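Local atomic coordinates of hexokinase (Schistosoma mansoni, PDB entry 1BDG), a protein that catalyses the ATP-dependent phosphorylation of glucose and other hexoses to hexose 6-phosphates, the first step of glycolysis. Residues Gly64-Asn69 with Cys205-Pro210; Tyr101-Glu106 with Phe116-Glu121; His297-Leu302 with Ile307-Asp312. All coordinates share one frame; numbering follows the deposited sequence.

The three contacts are spread over both lobes of hexokinase. Interaction 1 bridges the two predicted subdomains at the surface, where the segment leading into strand 68-75 meets residues at and beyond helix 197-206. Interaction 2, nested along the chain within the loop that interaction 1 closes, lies in the small subdomain between the loop after strand 95-101 and helix 112-129; strands 68-75 and 95-101 share one sheet, yet the two centres are about 30 Å apart. Interaction 3 follows later, in the large subdomain, its centre about 52 Å from that of interaction 1 and 38 Å from that of interaction 2. Of the three, only interaction 1 spans the subdomains that together line the glucose pocket; the others are internal to one each.

Interaction 1 of 3, residues Gly64-Asn69 with Cys205-Pro210; sequences GTETGN and CALEDP
Leu207 reaches Gly64 and Glu66 with a single methyl group, CD2, and this small touch is the whole of the contact between Gly64-Asn69 and Cys205-Pro210. CD2 lies 3.9 Å from the backbone N of Gly64 and equally 3.9 Å from OE1 of Glu66, so an apolar branch rests beside a polar pair without bonding to it. Leucine suits the place because its forked end can extend across from just beyond Ala206: CG sits anti to the carbonyl carbon (chi1 -76°), and this carries the branch closer to the glycine than the backbone itself comes.

The polar pair is held from within its own segment. The N-H of Gly64 points almost straight at OE2 of Glu66, with N to OE2 3.2 Å and an angle of 175° at the hydrogen, although it meets that oxygen from above the carboxylate plane, 36° out of it. A second bond, from Gly64 N to Glu66 OE1 at 3.1 Å, is bent and weak. The glutamate chain bends at chi2 to bring its carboxylate back over the turn, and OE2 also accepts weakly from Asn63 N. Gly64 adopts a positive phi, where a CB would jam against the preceding carbonyl O; glycine avoids that clash.

Further out, Pro62 touches Leu207, and helix 435-444 with Ala445 touches both Leu207 and Glu66. On the other segment, the Cys205-Cys212 disulfide ties helix 197-206 to strand 212-218. Gly64 lies near the predicted start of the small subdomain and Leu207 in the predicted large one, which makes this a surface contact between the lobes in the two-lobed fold of hexokinase, a family of the actin-like ATPase clan.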
ATOM      1  N   GLY A  64      24.020   4.315   8.325  1.00 25.70           N
ATOM      2  CA  GLY A  64      24.325   3.311   9.327  1.00 24.94           C
ATOM      3  C   GLY A  64      25.201   3.790  10.466  1.00 25.39           C
ATOM      4  O   GLY A  64      25.339   3.084  11.469  1.00 27.51           O
ATOM      5  N   THR A  65      25.795   4.971  10.333  1.00 25.32           N
ATOM      6  CA  THR A  65      26.643   5.518  11.395  1.00 24.42           C
ATOM      7  C   THR A  65      25.776   6.048  12.551  1.00 24.65           C
ATOM      8  O   THR A  65      26.271   6.319  13.650  1.00 24.65           O
ATOM      9  CB  THR A  65      27.534   6.669  10.851  1.00 24.97           C
ATOM     10  OG1 THR A  65      26.718   7.806  10.489  1.00 21.76           O
ATOM     11  CG2 THR A  65      28.330   6.176   9.625  1.00 21.81           C
ATOM     12  N   GLU A  66      24.482   6.220  12.275  1.00 24.33           N
ATOM     13  CA  GLU A  66      23.515   6.717  13.253  1.00 24.18           C
ATOM     14  C   GLU A  66      23.606   5.969  14.594  1.00 25.46           C
ATOM     15  O   GLU A  66      23.683   4.727  14.617  1.00 24.70           O
ATOM     16  CB  GLU A  66      22.098   6.611  12.687  1.00 23.46           C
ATOM     17  CG  GLU A  66      21.869   7.336  11.352  1.00 21.88           C
ATOM     18  CD  GLU A  66      22.003   6.428  10.156  1.00 23.31           C
ATOM     19  OE1 GLU A  66      21.778   5.217  10.312  1.00 28.06           O
ATOM     20  OE2 GLU A  66      22.330   6.902   9.052  1.00 25.35           O
ATOM     21  N   THR A  67      23.600   6.738  15.693  1.00 26.53           N
ATOM     22  CA  THR A  67      23.696   6.221  17.066  1.00 26.29           C
ATOM     23  C   THR A  67      22.578   6.738  17.947  1.00 26.60           C
ATOM     24  O   THR A  67      22.105   7.855  17.771  1.00 26.62           O
ATOM     25  CB  THR A  67      25.038   6.628  17.718  1.00 27.38           C
ATOM     26  OG1 THR A  67      25.241   8.049  17.587  1.00 24.70           O
ATOM     27  CG2 THR A  67      26.188   5.879  17.046  1.00 28.77           C
ATOM     28  N   GLY A  68      22.141   5.913  18.887  1.00 28.17           N
ATOM     29  CA  GLY A  68      21.062   6.306  19.781  1.00 30.32           C
ATOM     30  C   GLY A  68      20.026   5.207  19.975  1.00 31.80           C
ATOM     31  O   GLY A  68      20.255   4.038  19.593  1.00 30.89           O
ATOM     32  N   ASN A  69      18.909   5.578  20.614  1.00 32.31           N
ATOM     33  CA  ASN A  69      17.773   4.680  20.889  1.00 31.63           C
ATOM     34  C   ASN A  69      16.505   5.506  20.602  1.00 30.05           C
ATOM     35  O   ASN A  69      16.330   6.590  21.178  1.00 29.42           O
ATOM     36  CB  ASN A  69      17.768   4.238  22.361  1.00 32.45           C
ATOM     37  CG  ASN A  69      16.599   3.284  22.692  1.00 35.80           C
ATOM     38  OD1 ASN A  69      15.869   3.472  23.686  1.00 36.16           O
ATOM     39  ND2 ASN A  69      16.434   2.246  21.871  1.00 35.53           N
ATOM     40  N   CYS A 205      15.661  -0.374   3.463  1.00 21.06           N
ATOM     41  CA  CYS A 205      16.298  -0.995   2.319  1.00 21.12           C
ATOM     42  C   CYS A 205      17.680  -0.439   1.994  1.00 21.13           C
ATOM     43  O   CYS A 205      18.588  -1.205   1.681  1.00 20.96           O
ATOM     44  CB  CYS A 205      15.381  -0.871   1.117  1.00 22.02           C
ATOM     45  SG  CYS A 205      16.028  -1.571  -0.430  1.00 25.50           S
ATOM     46  N   ALA A 206      17.838   0.882   2.074  1.00 20.41           N
ATOM     47  CA  ALA A 206      19.112   1.541   1.781  1.00 19.07           C
ATOM     48  C   ALA A 206      20.162   1.148   2.827  1.00 20.81           C
ATOM     49  O   ALA A 206      21.325   0.880   2.489  1.00 20.92           O
ATOM     50  CB  ALA A 206      18.923   3.054   1.756  1.00 15.70           C
ATOM     51  N   LEU A 207      19.731   1.098   4.089  1.00 20.16           N
ATOM     52  CA  LEU A 207      20.582   0.720   5.216  1.00 19.90           C
ATOM     53  C   LEU A 207      21.276  -0.605   4.988  1.00 21.39           C
ATOM     54  O   LEU A 207      22.316  -0.876   5.588  1.00 25.11           O
ATOM     55  CB  LEU A 207      19.747   0.597   6.488  1.00 19.08           C
ATOM     56  CG  LEU A 207      19.293   1.873   7.182  1.00 19.63           C
ATOM     57  CD1 LEU A 207      18.356   1.565   8.358  1.00 18.17           C
ATOM     58  CD2 LEU A 207      20.552   2.597   7.646  1.00 19.38           C
ATOM     59  N   GLU A 208      20.663  -1.462   4.178  1.00 22.34           N
ATOM     60  CA  GLU A 208      21.219  -2.778   3.869  1.00 23.79           C
ATOM     61  C   GLU A 208      21.877  -2.768   2.494  1.00 25.72           C
ATOM     62  O   GLU A 208      23.065  -3.058   2.363  1.00 28.99           O
ATOM     63  CB  GLU A 208      20.115  -3.836   3.908  1.00 24.91           C
ATOM     64  CG  GLU A 208      19.299  -3.815   5.216  1.00 27.21           C
ATOM     65  CD  GLU A 208      18.211  -4.883   5.261  1.00 25.65           C
ATOM     66  OE1 GLU A 208      18.531  -6.054   5.601  1.00 24.31           O
ATOM     67  OE2 GLU A 208      17.043  -4.544   4.967  1.00 23.67           O
ATOM     68  N   ASP A 209      21.117  -2.378   1.476  1.00 26.30           N
ATOM     69  CA  ASP A 209      21.597  -2.331   0.101  1.00 24.80           C
ATOM     70  C   ASP A 209      21.857  -0.896  -0.303  1.00 25.31           C
ATOM     71  O   ASP A 209      20.945  -0.076  -0.298  1.00 26.88           O
ATOM     72  CB  ASP A 209      20.526  -2.916  -0.812  1.00 24.85           C
ATOM     73  CG  ASP A 209      21.070  -3.370  -2.143  1.00 24.16           C
ATOM     74  OD1 ASP A 209      21.997  -2.728  -2.670  1.00 23.49           O
ATOM     75  OD2 ASP A 209      20.562  -4.383  -2.669  1.00 25.09           O
ATOM     76  N   PRO A 210      23.104  -0.576  -0.676  1.00 25.37           N
ATOM     77  CA  PRO A 210      23.526   0.770  -1.101  1.00 25.41           C
ATOM     78  C   PRO A 210      22.897   1.256  -2.417  1.00 24.53           C
ATOM     79  O   PRO A 210      22.904   2.456  -2.718  1.00 22.83           O
ATOM     80  CB  PRO A 210      25.047   0.612  -1.251  1.00 24.26           C
ATOM     81  CG  PRO A 210      25.376  -0.382  -0.154  1.00 25.79           C
ATOM     82  CD  PRO A 210      24.281  -1.418  -0.388  1.00 25.91           C
TER

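Interaction 2 of 3, residues Tyr101-Glu106 with Phe116-Glu121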
ATOM      1  N   TYR A 101      -0.520  -3.664  18.108  1.00 19.96           N
ATOM      2  CA  TYR A 101      -1.765  -3.460  18.833  1.00 19.34           C
ATOM      3  C   TYR A 101      -2.955  -3.415  17.882  1.00 20.04           C
ATOM      4  O   TYR A 101      -2.926  -2.736  16.839  1.00 21.29           O
ATOM      5  CB  TYR A 101      -1.716  -2.151  19.629  1.00 20.02           C
ATOM      6  CG  TYR A 101      -0.896  -2.178  20.906  1.00 18.31           C
ATOM      7  CD1 TYR A 101       0.475  -1.906  20.891  1.00 15.54           C
ATOM      8  CD2 TYR A 101      -1.513  -2.413  22.137  1.00 19.31           C
ATOM      9  CE1 TYR A 101       1.206  -1.860  22.072  1.00 16.37           C
ATOM     10  CE2 TYR A 101      -0.792  -2.371  23.322  1.00 18.20           C
ATOM     11  CZ  TYR A 101       0.563  -2.093  23.288  1.00 18.33           C
ATOM     12  OH  TYR A 101       1.255  -2.040  24.475  1.00 16.61           O
ATOM     13  N   CYS A 102      -3.997  -4.147  18.229  1.00 18.45           N
ATOM     14  CA  CYS A 102      -5.198  -4.164  17.408  1.00 21.26           C
ATOM     15  C   CYS A 102      -5.862  -2.827  17.675  1.00 22.02           C
ATOM     16  O   CYS A 102      -5.738  -2.298  18.777  1.00 21.88           O
ATOM     17  CB  CYS A 102      -6.133  -5.260  17.889  1.00 23.39           C
ATOM     18  SG  CYS A 102      -6.701  -4.886  19.569  1.00 27.07           S
ATOM     19  N   ILE A 103      -6.550  -2.274  16.676  1.00 21.70           N
ATOM     20  CA  ILE A 103      -7.238  -0.995  16.832  1.00 19.76           C
ATOM     21  C   ILE A 103      -8.736  -1.220  16.668  1.00 19.28           C
ATOM     22  O   ILE A 103      -9.165  -1.823  15.689  1.00 21.34           O
ATOM     23  CB  ILE A 103      -6.749   0.028  15.792  1.00 18.77           C
ATOM     24  CG1 ILE A 103      -5.277   0.350  16.022  1.00 17.95           C
ATOM     25  CG2 ILE A 103      -7.535   1.314  15.893  1.00 19.39           C
ATOM     26  CD1 ILE A 103      -4.749   1.448  15.109  1.00 17.18           C
ATOM     27  N   PRO A 104      -9.555  -0.738  17.622  1.00 19.15           N
ATOM     28  CA  PRO A 104     -11.009  -0.918  17.527  1.00 18.85           C
ATOM     29  C   PRO A 104     -11.623  -0.209  16.307  1.00 20.16           C
ATOM     30  O   PRO A 104     -11.340   0.950  16.034  1.00 20.20           O
ATOM     31  CB  PRO A 104     -11.512  -0.318  18.842  1.00 18.11           C
ATOM     32  CG  PRO A 104     -10.336  -0.452  19.770  1.00 15.75           C
ATOM     33  CD  PRO A 104      -9.195  -0.076  18.889  1.00 17.47           C
ATOM     34  N   ALA A 105     -12.509  -0.903  15.609  1.00 22.33           N
ATOM     35  CA  ALA A 105     -13.154  -0.359  14.422  1.00 22.93           C
ATOM     36  C   ALA A 105     -13.615   1.076  14.611  1.00 22.87           C
ATOM     37  O   ALA A 105     -13.486   1.886  13.698  1.00 23.62           O
ATOM     38  CB  ALA A 105     -14.336  -1.249  13.996  1.00 20.99           C
ATOM     39  N   GLU A 106     -14.144   1.392  15.789  1.00 24.03           N
ATOM     40  CA  GLU A 106     -14.615   2.755  16.068  1.00 25.85           C
ATOM     41  C   GLU A 106     -13.464   3.773  16.018  1.00 25.04           C
ATOM     42  O   GLU A 106     -13.538   4.773  15.308  1.00 25.09           O
ATOM     43  CB  GLU A 106     -15.336   2.841  17.429  1.00 27.22           C
ATOM     44  CG  GLU A 106     -14.505   2.340  18.619  1.00 28.75           C
ATOM     45  CD  GLU A 106     -14.948   2.927  19.945  1.00 30.96           C
ATOM     46  OE1 GLU A 106     -14.961   4.183  20.061  1.00 33.25           O
ATOM     47  OE2 GLU A 106     -15.261   2.142  20.877  1.00 29.03           O
ATOM     48  N   PHE A 116      -5.803   9.466  18.068  1.00 20.16           N
ATOM     49  CA  PHE A 116      -4.486   9.855  18.556  1.00 19.15           C
ATOM     50  C   PHE A 116      -4.285   9.644  20.045  1.00 19.79           C
ATOM     51  O   PHE A 116      -3.149   9.534  20.532  1.00 19.03           O
ATOM     52  CB  PHE A 116      -4.147  11.269  18.126  1.00 17.49           C
ATOM     53  CG  PHE A 116      -3.576  11.329  16.753  1.00 17.49           C
ATOM     54  CD1 PHE A 116      -2.230  11.088  16.546  1.00 16.98           C
ATOM     55  CD2 PHE A 116      -4.397  11.528  15.653  1.00 18.61           C
ATOM     56  CE1 PHE A 116      -1.712  11.037  15.279  1.00 15.77           C
ATOM     57  CE2 PHE A 116      -3.875  11.474  14.377  1.00 18.14           C
ATOM     58  CZ  PHE A 116      -2.529  11.226  14.194  1.00 14.98           C
ATOM     59  N   LYS A 117      -5.399   9.590  20.771  1.00 20.47           N
ATOM     60  CA  LYS A 117      -5.354   9.321  22.201  1.00 19.23           C
ATOM     61  C   LYS A 117      -5.041   7.820  22.324  1.00 18.43           C
ATOM     62  O   LYS A 117      -4.109   7.429  23.036  1.00 16.25           O
ATOM     63  CB  LYS A 117      -6.691   9.656  22.867  1.00 17.44           C
ATOM     64  CG  LYS A 117      -6.670   9.438  24.349  1.00 18.19           C
ATOM     65  CD  LYS A 117      -7.909   9.960  24.999  1.00 19.78           C
ATOM     66  CE  LYS A 117      -7.916   9.568  26.457  1.00 22.49           C
ATOM     67  NZ  LYS A 117      -9.175   9.945  27.131  1.00 27.48           N
ATOM     68  N   TYR A 118      -5.769   6.995  21.571  1.00 17.01           N
ATOM     69  CA  TYR A 118      -5.544   5.561  21.607  1.00 17.69           C
ATOM     70  C   TYR A 118      -4.053   5.271  21.348  1.00 20.49           C
ATOM     71  O   TYR A 118      -3.403   4.537  22.109  1.00 20.29           O
ATOM     72  CB  TYR A 118      -6.432   4.840  20.583  1.00 15.56           C
ATOM     73  CG  TYR A 118      -6.269   3.340  20.624  1.00 14.91           C
ATOM     74  CD1 TYR A 118      -7.001   2.554  21.520  1.00 15.39           C
ATOM     75  CD2 TYR A 118      -5.308   2.712  19.835  1.00 15.43           C
ATOM     76  CE1 TYR A 118      -6.765   1.185  21.633  1.00 14.47           C
ATOM     77  CE2 TYR A 118      -5.068   1.364  19.938  1.00 14.77           C
ATOM     78  CZ  TYR A 118      -5.789   0.610  20.836  1.00 17.12           C
ATOM     79  OH  TYR A 118      -5.492  -0.715  20.939  1.00 18.19           O
ATOM     80  N   ILE A 119      -3.504   5.892  20.303  1.00 22.31           N
ATOM     81  CA  ILE A 119      -2.089   5.701  19.951  1.00 21.83           C
ATOM     82  C   ILE A 119      -1.209   5.863  21.189  1.00 21.98           C
ATOM     83  O   ILE A 119      -0.451   4.945  21.543  1.00 22.05           O
ATOM     84  CB  ILE A 119      -1.626   6.697  18.833  1.00 20.80           C
ATOM     85  CG1 ILE A 119      -2.357   6.401  17.523  1.00 18.52           C
ATOM     86  CG2 ILE A 119      -0.133   6.614  18.628  1.00 17.62           C
ATOM     87  CD1 ILE A 119      -2.081   5.057  16.999  1.00 15.52           C
ATOM     88  N   ALA A 120      -1.331   7.007  21.860  1.00 21.07           N
ATOM     89  CA  ALA A 120      -0.546   7.255  23.065  1.00 21.69           C
ATOM     90  C   ALA A 120      -0.876   6.223  24.173  1.00 22.51           C
ATOM     91  O   ALA A 120       0.041   5.616  24.733  1.00 23.42           O
ATOM     92  CB  ALA A 120      -0.769   8.667  23.559  1.00 19.24           C
ATOM     93  N   GLU A 121      -2.169   6.007  24.454  1.00 23.17           N
ATOM     94  CA  GLU A 121      -2.631   5.049  25.473  1.00 23.70           C
ATOM     95  C   GLU A 121      -1.787   3.774  25.329  1.00 23.16           C
ATOM     96  O   GLU A 121      -1.128   3.339  26.271  1.00 20.84           O
ATOM     97  CB  GLU A 121      -4.120   4.718  25.230  1.00 25.72           C
ATOM     98  CG  GLU A 121      -4.901   4.034  26.390  1.00 31.10           C
ATOM     99  CD  GLU A 121      -4.758   2.491  26.468  1.00 33.81           C
ATOM    100  OE1 GLU A 121      -3.786   2.025  27.123  1.00 33.07           O
ATOM    101  OE2 GLU A 121      -5.640   1.755  25.920  1.00 31.60           O
TER
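Tyr118 packs its ring against Ile103 and Pro104 and gives its hydroxyl to the backbone of Cys102, in a surface contact between helix 112-129 and the loop that follows strand 95-101 in the small subdomain. The ring carries nearly all of the helix's share. With CG anti to the backbone N (chi1 -178°), the side chain leaves the helix toward the loop and spans the gap between the two backbones. That gap is 8.3 Å from Ile103 CA to Tyr118 CA.

At the far end of the ring, Tyr118 OH donates to the carbonyl O of Cys102 in a weak hydrogen bond, although the two oxygens are only 2.7 Å apart. Pro104 covers one ring face: its CD stands 4.2 Å from the Tyr118 ring centroid, 24° off the normal and displaced toward the rim, which makes a CH-pi contact. Proline suits this site because CD, bonded to the backbone nitrogen, is a polarised methylene on a rigid ring. Ile103 approaches obliquely, its CG1 being 4.1 Å from Tyr118 CE2, and adds a branched apolar surface beside the aromatic one. Tyrosine thus serves twice, as a flat hydrophobic plate and as a donor to a loop carbonyl.

Tyr101, just before Cys102, touches Tyr118 OH through CB at 4.2 Å, but its own hydroxyl is bonded to Asp125 further along the helix. Ile103 also rests on Tyr80 of the neighbouring strand and comes within about 4 Å, side chain to side chain, of Leu75, a predicted ATP-binding residue. Helix 112-129 joins strands 95-101 and 137-143, which run parallel in one mixed sheet, so the contact lies in the first half of a beta-alpha-beta crossover.

Interaction 3 of 3, residues His297-Leu302 with Ile307-Asp312; sequences HIIVYL and ILFRGD
Where helix 288-304 gives way to the loop leading toward helix 327-331, the chain folds back so that Ile307, Leu308 and Phe309 pack on the helix through Ile299 and Leu302. The carbonyl of Leu302 takes the backbone bonds while its side chain packs on the same loop residues.

The carbonyl O of Leu302, in the last turns of the helix, accepts the N-H of Ile307 at 2.8 Å, with the donor nearly in line with the C=O bond (170°). Leu308 N adds a weak second bond to the same oxygen, bent to 121° at its hydrogen. One helix oxygen is therefore met by two successive loop amides.

The side chains close around this point. Leu302 offers CD2 to CB of Ile307 at 4.0 Å and its CB to CG of Leu308 at 4.1 Å, so it sits against both loop residues at once. A turn earlier, Ile299 presents its CG2 methyl, anti to the backbone N, and that one branch touches CD1 of Leu308 at 3.6 Å and the CE2 corner of the Phe309 ring at 4.0 Å. Leu308 CD1 also lies over one face of that ring, toward its rim. Branched aliphatic residues suit the site because they give broad apolar surfaces that fill a buried place.

All five residues are buried. Ile362 of helix 357-389 contacts Leu302 and Leu308, while helix 5-16 adds Val12 against Leu302 and Ile15 against Ile307; Asp359 accepts from Phe309 N and makes a salt bridge with Arg310. The Ile307 N to Leu302 O link is an i+5 (6→1) bond of the kind seen at helix C-termini, with the apolar Leu302-Ile307 pair beside it.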
ATOM      1  N   HIS A 297     -17.699  -8.824  -6.072  1.00 13.06           N
ATOM      2  CA  HIS A 297     -18.542  -8.084  -6.997  1.00 11.99           C
ATOM      3  C   HIS A 297     -18.810  -8.878  -8.255  1.00 12.53           C
ATOM      4  O   HIS A 297     -19.931  -8.930  -8.714  1.00 15.15           O
ATOM      5  CB  HIS A 297     -17.938  -6.726  -7.329  1.00 10.26           C
ATOM      6  CG  HIS A 297     -18.303  -5.667  -6.344  1.00  9.33           C
ATOM      7  ND1 HIS A 297     -17.693  -5.556  -5.116  1.00 12.84           N
ATOM      8  CD2 HIS A 297     -19.275  -4.731  -6.367  1.00 10.74           C
ATOM      9  CE1 HIS A 297     -18.276  -4.598  -4.418  1.00 11.80           C
ATOM     10  NE2 HIS A 297     -19.243  -4.080  -5.158  1.00 11.81           N
ATOM     11  N   ILE A 298     -17.787  -9.517  -8.801  1.00 12.97           N
ATOM     12  CA  ILE A 298     -17.966 -10.317  -9.993  1.00 14.19           C
ATOM     13  C   ILE A 298     -18.967 -11.424  -9.665  1.00 16.16           C
ATOM     14  O   ILE A 298     -19.958 -11.596 -10.370  1.00 17.14           O
ATOM     15  CB  ILE A 298     -16.625 -10.927 -10.455  1.00 15.27           C
ATOM     16  CG1 ILE A 298     -15.643  -9.808 -10.825  1.00 13.08           C
ATOM     17  CG2 ILE A 298     -16.859 -11.872 -11.635  1.00 13.59           C
ATOM     18  CD1 ILE A 298     -14.190 -10.156 -10.609  1.00 10.39           C
ATOM     19  N   ILE A 299     -18.720 -12.140  -8.567  1.00 18.44           N
ATOM     20  CA  ILE A 299     -19.597 -13.222  -8.117  1.00 18.92           C
ATOM     21  C   ILE A 299     -21.033 -12.736  -8.029  1.00 18.60           C
ATOM     22  O   ILE A 299     -21.869 -13.163  -8.827  1.00 20.57           O
ATOM     23  CB  ILE A 299     -19.142 -13.817  -6.762  1.00 20.05           C
ATOM     24  CG1 ILE A 299     -17.821 -14.568  -6.951  1.00 19.90           C
ATOM     25  CG2 ILE A 299     -20.187 -14.795  -6.228  1.00 18.88           C
ATOM     26  CD1 ILE A 299     -17.250 -15.113  -5.661  1.00 21.30           C
ATOM     27  N   VAL A 300     -21.324 -11.849  -7.083  1.00 16.16           N
ATOM     28  CA  VAL A 300     -22.681 -11.302  -6.950  1.00 17.10           C
ATOM     29  C   VAL A 300     -23.319 -10.985  -8.338  1.00 16.84           C
ATOM     30  O   VAL A 300     -24.503 -11.273  -8.566  1.00 17.10           O
ATOM     31  CB  VAL A 300     -22.679 -10.063  -6.023  1.00 17.33           C
ATOM     32  CG1 VAL A 300     -23.974  -9.284  -6.148  1.00 16.39           C
ATOM     33  CG2 VAL A 300     -22.476 -10.507  -4.586  1.00 16.25           C
ATOM     34  N   TYR A 301     -22.523 -10.467  -9.275  1.00 15.10           N
ATOM     35  CA  TYR A 301     -23.013 -10.179 -10.619  1.00 14.55           C
ATOM     36  C   TYR A 301     -23.355 -11.488 -11.330  1.00 16.79           C
ATOM     37  O   TYR A 301     -24.425 -11.627 -11.931  1.00 16.26           O
ATOM     38  CB  TYR A 301     -21.956  -9.444 -11.444  1.00 14.06           C
ATOM     39  CG  TYR A 301     -22.312  -9.367 -12.910  1.00 16.46           C
ATOM     40  CD1 TYR A 301     -23.443  -8.671 -13.338  1.00 16.42           C
ATOM     41  CD2 TYR A 301     -21.539 -10.024 -13.878  1.00 18.74           C
ATOM     42  CE1 TYR A 301     -23.798  -8.626 -14.691  1.00 18.18           C
ATOM     43  CE2 TYR A 301     -21.892  -9.988 -15.239  1.00 18.11           C
ATOM     44  CZ  TYR A 301     -23.022  -9.285 -15.629  1.00 17.74           C
ATOM     45  OH  TYR A 301     -23.377  -9.234 -16.952  1.00 18.69           O
ATOM     46  N   LEU A 302     -22.415 -12.432 -11.291  1.00 19.19           N
ATOM     47  CA  LEU A 302     -22.570 -13.741 -11.918  1.00 18.88           C
ATOM     48  C   LEU A 302     -23.773 -14.482 -11.360  1.00 19.79           C
ATOM     49  O   LEU A 302     -24.386 -15.281 -12.062  1.00 19.10           O
ATOM     50  CB  LEU A 302     -21.324 -14.593 -11.675  1.00 19.19           C
ATOM     51  CG  LEU A 302     -20.087 -14.327 -12.519  1.00 20.45           C
ATOM     52  CD1 LEU A 302     -18.867 -15.033 -11.914  1.00 17.35           C
ATOM     53  CD2 LEU A 302     -20.362 -14.769 -13.958  1.00 17.85           C
ATOM     54  N   ILE A 307     -25.472 -17.462 -13.487  1.00 18.94           N
ATOM     55  CA  ILE A 307     -24.270 -18.181 -13.915  1.00 17.22           C
ATOM     56  C   ILE A 307     -23.510 -18.826 -12.754  1.00 16.27           C
ATOM     57  O   ILE A 307     -22.597 -19.607 -12.975  1.00 17.32           O
ATOM     58  CB  ILE A 307     -23.342 -17.270 -14.764  1.00 16.70           C
ATOM     59  CG1 ILE A 307     -24.163 -16.586 -15.874  1.00 17.97           C
ATOM     60  CG2 ILE A 307     -22.247 -18.091 -15.441  1.00 16.79           C
ATOM     61  CD1 ILE A 307     -23.388 -15.628 -16.791  1.00 14.09           C
ATOM     62  N   LEU A 308     -23.913 -18.527 -11.525  1.00 13.74           N
ATOM     63  CA  LEU A 308     -23.305 -19.099 -10.321  1.00 13.29           C
ATOM     64  C   LEU A 308     -24.380 -19.480  -9.301  1.00 13.61           C
ATOM     65  O   LEU A 308     -25.441 -18.878  -9.238  1.00 12.04           O
ATOM     66  CB  LEU A 308     -22.339 -18.117  -9.636  1.00 12.93           C
ATOM     67  CG  LEU A 308     -20.812 -18.154  -9.800  1.00 12.96           C
ATOM     68  CD1 LEU A 308     -20.169 -17.484  -8.598  1.00 10.76           C
ATOM     69  CD2 LEU A 308     -20.302 -19.563  -9.903  1.00 13.22           C
ATOM     70  N   PHE A 309     -24.080 -20.483  -8.491  1.00 16.35           N
ATOM     71  CA  PHE A 309     -24.976 -20.966  -7.437  1.00 19.11           C
ATOM     72  C   PHE A 309     -26.467 -20.999  -7.820  1.00 18.97           C
ATOM     73  O   PHE A 309     -27.335 -20.712  -6.999  1.00 18.73           O
ATOM     74  CB  PHE A 309     -24.777 -20.130  -6.161  1.00 18.68           C
ATOM     75  CG  PHE A 309     -23.324 -19.843  -5.829  1.00 19.75           C
ATOM     76  CD1 PHE A 309     -22.329 -20.787  -6.071  1.00 18.95           C
ATOM     77  CD2 PHE A 309     -22.958 -18.619  -5.259  1.00 18.62           C
ATOM     78  CE1 PHE A 309     -21.000 -20.517  -5.752  1.00 20.22           C
ATOM     79  CE2 PHE A 309     -21.628 -18.347  -4.939  1.00 18.70           C
ATOM     80  CZ  PHE A 309     -20.651 -19.298  -5.187  1.00 18.69           C
ATOM     81  N   ARG A 310     -26.751 -21.362  -9.067  1.00 18.75           N
ATOM     82  CA  ARG A 310     -28.126 -21.433  -9.567  1.00 20.16           C
ATOM     83  C   ARG A 310     -28.934 -20.178  -9.280  1.00 19.84           C
ATOM     84  O   ARG A 310     -30.161 -20.235  -9.195  1.00 20.15           O
ATOM     85  CB  ARG A 310     -28.856 -22.662  -9.002  1.00 19.32           C
ATOM     86  CG  ARG A 310     -28.721 -23.895  -9.856  1.00 19.29           C
ATOM     87  CD  ARG A 310     -27.260 -24.240 -10.013  1.00 21.62           C
ATOM     88  NE  ARG A 310     -26.625 -24.433  -8.710  1.00 22.82           N
ATOM     89  CZ  ARG A 310     -25.315 -24.560  -8.530  1.00 19.59           C
ATOM     90  NH1 ARG A 310     -24.495 -24.504  -9.569  1.00 18.94           N
ATOM     91  NH2 ARG A 310     -24.829 -24.740  -7.308  1.00 19.97           N
ATOM     92  N   GLY A 311     -28.241 -19.051  -9.143  1.00 19.79           N
ATOM     93  CA  GLY A 311     -28.908 -17.788  -8.871  1.00 20.01           C
ATOM     94  C   GLY A 311     -29.082 -17.442  -7.402  1.00 21.14           C
ATOM     95  O   GLY A 311     -29.633 -16.395  -7.084  1.00 22.79           O
ATOM     96  N   ASP A 312     -28.660 -18.325  -6.500  1.00 21.54           N
ATOM     97  CA  ASP A 312     -28.767 -18.065  -5.072  1.00 21.75           C
ATOM     98  C   ASP A 312     -27.503 -17.421  -4.547  1.00 22.77           C
ATOM     99  O   ASP A 312     -26.385 -17.913  -4.783  1.00 23.11           O
ATOM    100  CB  ASP A 312     -28.991 -19.357  -4.290  1.00 24.59           C
ATOM    101  CG  ASP A 312     -30.313 -20.002  -4.597  1.00 26.75           C
ATOM    102  OD1 ASP A 312     -31.255 -19.279  -4.975  1.00 30.56           O
ATOM    103  OD2 ASP A 312     -30.414 -21.243  -4.467  1.00 31.26           O
TER